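Local structure of EmGH1 (Erythrobacter marinus, 5Z87) at residues Glu517-Ala522 and Glu566-Leu571; Tyr673-Ala678 and Asn776-Arg781; Tyr710-Ile715 and Glu765-Ala770. The protein probably hydrolyses beta-glucosidic bonds, as a family 3 glycoside hydrolase with likely beta-glucosidase and related exo-glycosidase activities. All blocks are in the same frame, centred on the assembly; numbering follows the deposited sequence.

Contact 1 (Glu517-Ala522 and Glu566-Leu571); sequences EAVATA and EALLAL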
loop_
_atom_site.group_PDB
_atom_site.type_symbol
_atom_site.label_atom_id
_atom_site.label_comp_id
_atom_site.label_asym_id
_atom_site.label_seq_id
_atom_site.Cartn_x
_atom_site.Cartn_y
_atom_site.Cartn_z
ATOM N N GLU A 517 -5.864 -35.382 -21.608
ATOM C CA GLU A 517 -4.808 -36.179 -22.231
ATOM C C GLU A 517 -3.716 -36.543 -21.233
ATOM O O GLU A 517 -3.195 -37.667 -21.254
ATOM C CB GLU A 517 -4.209 -35.434 -23.423
ATOM C CG GLU A 517 -5.052 -35.508 -24.685
ATOM C CD GLU A 517 -4.535 -34.605 -25.793
ATOM O OE1 GLU A 517 -5.357 -34.167 -26.634
ATOM O OE2 GLU A 517 -3.308 -34.335 -25.822
ATOM N N ALA A 518 -3.344 -35.608 -20.354
ATOM C CA ALA A 518 -2.303 -35.914 -19.382
ATOM C C ALA A 518 -2.801 -36.913 -18.349
ATOM O O ALA A 518 -2.034 -37.764 -17.885
ATOM C CB ALA A 518 -1.815 -34.632 -18.699
ATOM N N VAL A 519 -4.076 -36.807 -17.962
ATOM C CA VAL A 519 -4.677 -37.795 -17.067
ATOM C C VAL A 519 -4.538 -39.203 -17.650
ATOM O O VAL A 519 -4.085 -40.134 -16.972
ATOM C CB VAL A 519 -6.151 -37.441 -16.797
ATOM C CG1 VAL A 519 -6.863 -38.621 -16.140
ATOM C CG2 VAL A 519 -6.260 -36.182 -15.931
ATOM N N ALA A 520 -4.912 -39.370 -18.924
ATOM C CA ALA A 520 -4.784 -40.670 -19.588
ATOM C C ALA A 520 -3.341 -41.162 -19.582
ATOM O O ALA A 520 -3.059 -42.296 -19.173
ATOM C CB ALA A 520 -5.308 -40.577 -21.020
ATOM N N THR A 521 -2.408 -40.315 -20.029
ATOM C CA THR A 521 -0.996 -40.686 -20.040
ATOM C C THR A 521 -0.492 -41.083 -18.654
ATOM O O THR A 521 0.438 -41.890 -18.534
ATOM C CB THR A 521 -0.176 -39.519 -20.591
ATOM O OG1 THR A 521 -0.754 -39.077 -21.827
ATOM C CG2 THR A 521 1.276 -39.909 -20.808
ATOM N N ALA A 522 -1.088 -40.532 -17.600
ATOM C CA ALA A 522 -0.591 -40.763 -16.247
ATOM C C ALA A 522 -0.978 -42.129 -15.679
ATOM O O ALA A 522 -0.371 -42.562 -14.688
ATOM C CB ALA A 522 -1.092 -39.647 -15.321
ATOM N N GLU A 566 -4.952 -30.732 -9.546
ATOM C CA GLU A 566 -5.923 -31.548 -8.828
ATOM C C GLU A 566 -6.343 -32.774 -9.640
ATOM O O GLU A 566 -6.599 -33.838 -9.060
ATOM C CB GLU A 566 -7.135 -30.697 -8.449
ATOM C CG GLU A 566 -6.762 -29.464 -7.643
ATOM C CD GLU A 566 -7.973 -28.744 -7.096
ATOM O OE1 GLU A 566 -8.456 -27.783 -7.749
ATOM O OE2 GLU A 566 -8.445 -29.152 -6.013
ATOM N N ALA A 567 -6.396 -32.655 -10.973
ATOM C CA ALA A 567 -6.754 -33.805 -11.799
ATOM C C ALA A 567 -5.723 -34.912 -11.666
ATOM O O ALA A 567 -6.079 -36.093 -11.598
ATOM C CB ALA A 567 -6.906 -33.394 -13.261
ATOM N N LEU A 568 -4.439 -34.553 -11.620
ATOM C CA LEU A 568 -3.383 -35.554 -11.497
ATOM C C LEU A 568 -3.297 -36.100 -10.080
ATOM O O LEU A 568 -3.024 -37.293 -9.880
ATOM C CB LEU A 568 -2.035 -34.956 -11.919
ATOM C CG LEU A 568 -1.940 -34.551 -13.397
ATOM C CD1 LEU A 568 -0.636 -33.811 -13.707
ATOM C CD2 LEU A 568 -2.087 -35.784 -14.310
ATOM N N LEU A 569 -3.520 -35.236 -9.086
ATOM C CA LEU A 569 -3.426 -35.677 -7.703
ATOM C C LEU A 569 -4.508 -36.698 -7.377
ATOM O O LEU A 569 -4.268 -37.631 -6.602
ATOM C CB LEU A 569 -3.504 -34.464 -6.769
ATOM C CG LEU A 569 -2.231 -33.607 -6.717
ATOM C CD1 LEU A 569 -2.495 -32.249 -6.087
ATOM C CD2 LEU A 569 -1.124 -34.322 -5.987
ATOM N N ALA A 570 -5.679 -36.565 -7.993
ATOM C CA ALA A 570 -6.782 -37.474 -7.711
ATOM C C ALA A 570 -6.471 -38.911 -8.122
ATOM O O ALA A 570 -7.144 -39.834 -7.656
ATOM C CB ALA A 570 -8.048 -36.978 -8.409
ATOM N N LEU A 571 -5.461 -39.115 -8.971
ATOM C CA LEU A 571 -5.066 -40.451 -9.392
ATOM C C LEU A 571 -4.391 -41.246 -8.278
ATOM O O LEU A 571 -4.282 -42.472 -8.390
ATOM C CB LEU A 571 -4.134 -40.358 -10.603
ATOM C CG LEU A 571 -4.683 -39.555 -11.787
ATOM C CD1 LEU A 571 -3.824 -39.731 -13.031
ATOM C CD2 LEU A 571 -6.128 -39.916 -12.077
#

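Contact 2 (Tyr673-Ala678 and Asn776-Arg781); sequences YGAPQA and NLQETR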
loop_
_atom_site.group_PDB
_atom_site.type_symbol
_atom_site.label_atom_id
_atom_site.label_comp_id
_atom_site.label_asym_id
_atom_site.label_seq_id
_atom_site.Cartn_x
_atom_site.Cartn_y
_atom_site.Cartn_z
ATOM N N TYR A 673 18.304 -26.800 16.964
ATOM C CA TYR A 673 18.917 -25.509 17.252
ATOM C C TYR A 673 18.938 -25.263 18.749
ATOM O O TYR A 673 17.915 -25.439 19.421
ATOM C CB TYR A 673 18.142 -24.377 16.575
ATOM C CG TYR A 673 18.442 -24.220 15.111
ATOM C CD1 TYR A 673 18.046 -25.184 14.184
ATOM C CD2 TYR A 673 19.109 -23.095 14.648
ATOM C CE1 TYR A 673 18.323 -25.026 12.835
ATOM C CE2 TYR A 673 19.382 -22.929 13.310
ATOM C CZ TYR A 673 18.999 -23.895 12.411
ATOM O OH TYR A 673 19.295 -23.701 11.090
ATOM N N GLY A 674 20.081 -24.811 19.256
ATOM C CA GLY A 674 20.106 -24.208 20.569
ATOM C C GLY A 674 19.667 -22.757 20.520
ATOM O O GLY A 674 19.425 -22.187 19.454
ATOM N N ALA A 675 19.550 -22.160 21.705
ATOM C CA ALA A 675 19.212 -20.747 21.832
ATOM C C ALA A 675 20.445 -19.895 21.545
ATOM O O ALA A 675 21.574 -20.339 21.772
ATOM C CB ALA A 675 18.693 -20.426 23.244
ATOM N N PRO A 676 20.261 -18.667 21.056
ATOM C CA PRO A 676 21.415 -17.768 20.912
ATOM C C PRO A 676 21.998 -17.458 22.279
ATOM O O PRO A 676 21.273 -17.283 23.259
ATOM C CB PRO A 676 20.824 -16.523 20.241
ATOM C CG PRO A 676 19.350 -16.559 20.620
ATOM C CD PRO A 676 19.007 -18.039 20.602
ATOM N N GLN A 677 23.327 -17.439 22.344
ATOM C CA GLN A 677 24.066 -17.150 23.567
ATOM C C GLN A 677 24.926 -15.922 23.318
ATOM O O GLN A 677 25.805 -15.946 22.451
ATOM C CB GLN A 677 24.948 -18.331 23.986
ATOM C CG GLN A 677 24.226 -19.657 24.152
ATOM C CD GLN A 677 24.944 -20.586 25.120
ATOM O OE1 GLN A 677 25.446 -21.648 24.734
ATOM N NE2 GLN A 677 24.999 -20.186 26.387
ATOM N N ALA A 678 24.671 -14.857 24.066
ATOM C CA ALA A 678 25.493 -13.665 23.983
ATOM C C ALA A 678 26.625 -13.785 24.986
ATOM O O ALA A 678 26.438 -14.316 26.085
ATOM C CB ALA A 678 24.678 -12.397 24.254
ATOM N N ASN A 776 10.710 -19.831 13.576
ATOM C CA ASN A 776 11.133 -20.853 14.523
ATOM C C ASN A 776 12.410 -20.381 15.198
ATOM O O ASN A 776 13.527 -20.740 14.826
ATOM C CB ASN A 776 11.289 -22.189 13.813
ATOM C CG ASN A 776 9.962 -22.695 13.281
ATOM O OD1 ASN A 776 9.616 -22.477 12.121
ATOM N ND2 ASN A 776 9.180 -23.310 14.154
ATOM N N LEU A 777 12.221 -19.579 16.230
ATOM C CA LEU A 777 13.295 -18.810 16.836
ATOM C C LEU A 777 13.332 -19.040 18.333
ATOM O O LEU A 777 12.285 -19.177 18.974
ATOM C CB LEU A 777 13.109 -17.322 16.586
ATOM C CG LEU A 777 13.016 -16.830 15.152
ATOM C CD1 LEU A 777 12.560 -15.374 15.170
ATOM C CD2 LEU A 777 14.388 -16.977 14.484
ATOM N N GLN A 778 14.539 -19.071 18.886
ATOM C CA GLN A 778 14.727 -18.902 20.316
ATOM C C GLN A 778 15.488 -17.603 20.537
ATOM O O GLN A 778 16.039 -17.023 19.601
ATOM C CB GLN A 778 15.466 -20.092 20.936
ATOM C CG GLN A 778 14.740 -21.415 20.780
ATOM C CD GLN A 778 15.463 -22.562 21.479
ATOM O OE1 GLN A 778 16.360 -23.181 20.907
ATOM N NE2 GLN A 778 15.087 -22.838 22.716
ATOM N N GLU A 779 15.492 -17.123 21.775
ATOM C CA GLU A 779 15.927 -15.759 22.001
ATOM C C GLU A 779 16.706 -15.633 23.303
ATOM O O GLU A 779 16.670 -16.503 24.174
ATOM C CB GLU A 779 14.734 -14.786 22.000
ATOM C CG GLU A 779 13.613 -15.149 22.953
ATOM C CD GLU A 779 12.510 -14.090 22.994
ATOM O OE1 GLU A 779 12.373 -13.430 24.044
ATOM O OE2 GLU A 779 11.788 -13.918 21.982
ATOM N N THR A 780 17.429 -14.523 23.397
ATOM C CA THR A 780 18.113 -14.100 24.604
ATOM C C THR A 780 18.076 -12.582 24.609
ATOM O O THR A 780 17.837 -11.953 23.576
ATOM C CB THR A 780 19.550 -14.625 24.649
ATOM O OG1 THR A 780 20.126 -14.318 25.921
ATOM C CG2 THR A 780 20.397 -13.986 23.524
ATOM N N ARG A 781 18.300 -11.985 25.774
ATOM C CA ARG A 781 18.125 -10.550 25.935
ATOM C C ARG A 781 19.399 -9.908 26.457
ATOM O O ARG A 781 19.970 -10.367 27.448
ATOM C CB ARG A 781 16.973 -10.255 26.883
ATOM C CG ARG A 781 15.642 -10.511 26.255
ATOM C CD ARG A 781 14.539 -10.451 27.280
ATOM N NE ARG A 781 13.283 -10.095 26.644
ATOM C CZ ARG A 781 12.564 -10.942 25.924
ATOM N NH1 ARG A 781 12.980 -12.192 25.766
ATOM N NH2 ARG A 781 11.436 -10.541 25.363
HETATM O O HOH W 1 22.772 -14.978 26.315
#

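Contact 3 (Tyr710-Ile715 and Glu765-Ala770); sequences YIRDSI and EIVIMA. With MG (magnesium ion), chain E.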
loop_
_atom_site.group_PDB
_atom_site.type_symbol
_atom_site.label_atom_id
_atom_site.label_comp_id
_atom_site.label_asym_id
_atom_site.label_seq_id
_atom_site.Cartn_x
_atom_site.Cartn_y
_atom_site.Cartn_z
ATOM N N TYR A 710 18.339 -12.579 14.177
ATOM C CA TYR A 710 17.429 -11.440 14.130
ATOM C C TYR A 710 17.522 -10.675 15.439
ATOM O O TYR A 710 17.929 -11.219 16.472
ATOM C CB TYR A 710 15.963 -11.863 13.934
ATOM C CG TYR A 710 15.664 -12.679 12.705
ATOM C CD1 TYR A 710 15.942 -14.044 12.665
ATOM C CD2 TYR A 710 15.054 -12.096 11.587
ATOM C CE1 TYR A 710 15.645 -14.807 11.515
ATOM C CE2 TYR A 710 14.750 -12.846 10.448
ATOM C CZ TYR A 710 15.052 -14.207 10.422
ATOM O OH TYR A 710 14.767 -14.956 9.301
ATOM N N ILE A 711 17.114 -9.406 15.405
ATOM C CA ILE A 711 17.048 -8.614 16.626
ATOM C C ILE A 711 15.727 -7.861 16.683
ATOM O O ILE A 711 15.062 -7.633 15.671
ATOM C CB ILE A 711 18.218 -7.612 16.762
ATOM C CG1 ILE A 711 18.097 -6.522 15.700
ATOM C CG2 ILE A 711 19.579 -8.333 16.680
ATOM C CD1 ILE A 711 18.598 -5.186 16.152
ATOM N N ARG A 712 15.354 -7.478 17.902
ATOM C CA ARG A 712 14.242 -6.567 18.146
ATOM C C ARG A 712 14.711 -5.513 19.137
ATOM O O ARG A 712 15.173 -5.848 20.231
ATOM C CB ARG A 712 13.010 -7.314 18.680
ATOM C CG ARG A 712 12.029 -6.476 19.520
ATOM C CD ARG A 712 11.252 -5.454 18.692
ATOM N NE ARG A 712 10.242 -4.745 19.489
ATOM C CZ ARG A 712 9.586 -3.660 19.085
ATOM N NH1 ARG A 712 8.688 -3.084 19.880
ATOM N NH2 ARG A 712 9.815 -3.157 17.887
ATOM N N ASP A 713 14.601 -4.248 18.752
ATOM C CA ASP A 713 14.882 -3.135 19.653
ATOM C C ASP A 713 13.578 -2.859 20.399
ATOM O O ASP A 713 12.655 -2.243 19.852
ATOM C CB ASP A 713 15.386 -1.943 18.851
ATOM C CG ASP A 713 15.781 -0.776 19.715
ATOM O OD1 ASP A 713 15.754 -0.904 20.964
ATOM O OD2 ASP A 713 16.092 0.282 19.128
ATOM N N SER A 714 13.502 -3.335 21.652
ATOM C CA SER A 714 12.232 -3.374 22.385
ATOM C C SER A 714 11.598 -1.994 22.500
ATOM O O SER A 714 10.386 -1.842 22.298
ATOM C CB SER A 714 12.437 -3.965 23.781
ATOM O OG SER A 714 12.829 -5.319 23.713
ATOM N N ILE A 715 12.395 -0.982 22.827
ATOM C CA ILE A 715 11.928 0.396 22.955
ATOM C C ILE A 715 12.841 1.270 22.115
ATOM O O ILE A 715 14.064 1.114 22.153
ATOM C CB ILE A 715 11.934 0.875 24.424
ATOM C CG1 ILE A 715 11.119 -0.067 25.319
ATOM C CG2 ILE A 715 11.439 2.308 24.514
ATOM C CD1 ILE A 715 9.607 0.005 25.086
ATOM N N GLU A 765 16.888 -2.460 26.098
ATOM C CA GLU A 765 16.929 -3.887 25.830
ATOM C C GLU A 765 16.948 -4.192 24.336
ATOM O O GLU A 765 16.253 -3.552 23.542
ATOM C CB GLU A 765 15.721 -4.562 26.470
ATOM C CG GLU A 765 15.601 -6.034 26.184
ATOM C CD GLU A 765 14.285 -6.603 26.680
ATOM O OE1 GLU A 765 13.241 -6.400 26.006
ATOM O OE2 GLU A 765 14.305 -7.237 27.760
ATOM N N ILE A 766 17.743 -5.186 23.962
ATOM C CA ILE A 766 17.699 -5.779 22.633
ATOM C C ILE A 766 17.404 -7.257 22.804
ATOM O O ILE A 766 18.043 -7.926 23.625
ATOM C CB ILE A 766 19.017 -5.586 21.865
ATOM C CG1 ILE A 766 19.449 -4.108 21.862
ATOM C CG2 ILE A 766 18.871 -6.172 20.460
ATOM C CD1 ILE A 766 18.599 -3.203 20.943
ATOM N N VAL A 767 16.423 -7.756 22.051
ATOM C CA VAL A 767 16.136 -9.181 21.978
ATOM C C VAL A 767 16.911 -9.731 20.792
ATOM O O VAL A 767 16.835 -9.181 19.690
ATOM C CB VAL A 767 14.626 -9.444 21.823
ATOM C CG1 VAL A 767 14.325 -10.951 21.899
ATOM C CG2 VAL A 767 13.839 -8.701 22.885
ATOM N N ILE A 768 17.686 -10.786 21.021
ATOM C CA ILE A 768 18.466 -11.438 19.974
ATOM C C ILE A 768 17.838 -12.798 19.718
ATOM O O ILE A 768 17.607 -13.561 20.659
ATOM C CB ILE A 768 19.950 -11.569 20.367
ATOM C CG1 ILE A 768 20.607 -10.192 20.450
ATOM C CG2 ILE A 768 20.688 -12.435 19.370
ATOM C CD1 ILE A 768 21.960 -10.220 21.098
ATOM N N MET A 769 17.537 -13.087 18.454
ATOM C CA MET A 769 16.803 -14.286 18.080
ATOM C C MET A 769 17.581 -15.077 17.037
ATOM O O MET A 769 18.287 -14.505 16.204
ATOM C CB MET A 769 15.417 -13.937 17.537
ATOM C CG MET A 769 14.513 -13.237 18.554
ATOM S SD MET A 769 13.222 -12.275 17.739
ATOM C CE MET A 769 14.112 -10.765 17.431
ATOM N N ALA A 770 17.449 -16.404 17.095
ATOM C CA ALA A 770 18.133 -17.271 16.144
ATOM C C ALA A 770 17.310 -18.527 15.899
ATOM O O ALA A 770 16.604 -19.012 16.785
ATOM C CB ALA A 770 19.540 -17.639 16.636
HETATM MG MG MG E . 15.978 0.401 22.464
HETATM O O HOH W 2 16.629 1.842 21.014
HETATM O O HOH W 3 15.264 -1.146 23.709
HETATM O O HOH W 4 15.872 1.941 23.843
HETATM O O HOH W 5 18.116 0.017 22.759
#

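Contact 1 (Glu517-Ala522 and Glu566-Leu571)
Ala518 opens the meeting of two helices, its carbonyl O lying 4.1 Å from Leu568 CD2. The pair is a worked example of helices packed on one sheet of an alpha/beta domain, with alanines at the interface. At the next residue, Val519 divides its two methyls between two partners. CG1 stands anti to the backbone N (chi1 167°) and is 4.3 Å from Leu571 CD2. CG2, on the backbone-N side, comes to 3.9 Å from Ala567 CB. The carbonyl O of Val519 also faces Leu571, with CD1 4.0 Å away. The shortest contact is made at Ala522, whose CB points across to Leu571 CD1, 3.6 Å away. The same CB lies 4.1 Å from Leu568 CD2, so one methyl touches two leucine branches. Beneath, Ala518 and Leu568 both rest on Val440 of strand 436-440, while Ala522 and Leu568 share Ile528 of strand 527-533. Helix 561-569 is the connection in the beta-alpha-beta crossover from strand 527-533 to strand 574-580, in the family 3 C-terminal domain. No hydrogen bond or charge pair links the two segments; methyl groups do the joining, which implies cohesion through buried apolar surface and complementary shape rather than directional bonds.

Contact 2 (Tyr673-Ala678 and Asn776-Arg781)
Between Thr780 and Ala678 a single water makes the polar link, lying 2.8 Å from Thr780 OG1. The water accepts from Ala678 N, 2.9 Å away. The setting is the fibronectin type III-like beta sandwich, where residues 673-678 belong to the outermost strand of a three-stranded antiparallel sheet and residues 778-781 to the facing five-stranded one. The two run nearly the same way, 11° apart, yet no clear direct backbone bond ties them; they pack as members of separate sheets. Gly674 and Gln677 pair instead with Ser694 and Ser692 of strand 689-697, and Tyr673 sends its hydroxyl to Asp705. Pro676 carries the junction. Pro676 CD lies 3.3 Å from Gln778 O and Pro676 CG 3.8 Å from Glu779 CA, so one edge of the ring lies against the backbone of 778-779. Having no N-H to offer, the proline makes these contacts through carbon alone. Thr780 has OG1 anti to the backbone N (chi1 -173°), which places CG2 between N and the carbonyl carbon. Thr780 CG2 touches Pro676 twice, 3.4 Å from Pro676 O and 4.0 Å from Pro676 CG. One residue before the proline, Ala675 CB lies 4.0 Å from Gln778 CB.

Contact 3 (Tyr710-Ile715 and Glu765-Ala770)
Two torsions help Ser714 meet Glu765: OG of the serine sits beside its backbone N (chi1 -65°), and CG of the glutamate stands anti to its own (chi1 176°). Ser714 OG then donates to Glu765 OE1 at 2.6 Å, using the carboxylate's anti lone pair. An alanine in place of Glu765 would probably leave the Ser714 hydroxyl without this acceptor and Arg781 without its weak, long ion pair to OE2. Behind this link the strands form an antiparallel ladder, with hydrogen-bonded pairs Tyr710-Met769 and Arg712-Val767; Arg712 N to Val767 O is 2.9 Å. On the face shared with those residues, the Met769 chain bends so that CE lies 3.4 Å from Ile711 C. On the other face, Asp713 OD1 is 3.7 Å from Ile766 CD1. The same OD1 binds magnesium at 2.0 Å, while OD2 makes a salt bridge with Arg720. Ile715 O, 2.1 Å from the magnesium, and four waters complete six ligands, and one of those waters donates to Glu765 O, which makes this carbonyl a second-shell partner of the metal. The whole is a fibronectin type III-like strand pair ending in a largely hydrated magnesium site.

In the fold
Contacts 2 and 3 form one neighbourhood, their centres about 11 Å apart, and contact 3 is nested within the chain loop that contact 2 closes. Strands 764-771 and 778-784 are neighbours in one sheet, where Thr780 O lies 2.8 Å from Ile768 N, a probable hydrogen bond. Pro676 CG of contact 2 also packs on Ile768 O at 3.5 Å. Contact 1 sits apart in the family 3 C-terminal domain, which precedes the fibronectin-like one, its nearest atoms about 24 Å from contact 2 and about 29 Å from contact 3. None of the three contributes a residue to the dithiothreitol pocket; contact 3 holds a magnesium ion, and its Ile715 packs on Ala327 of the second subunit.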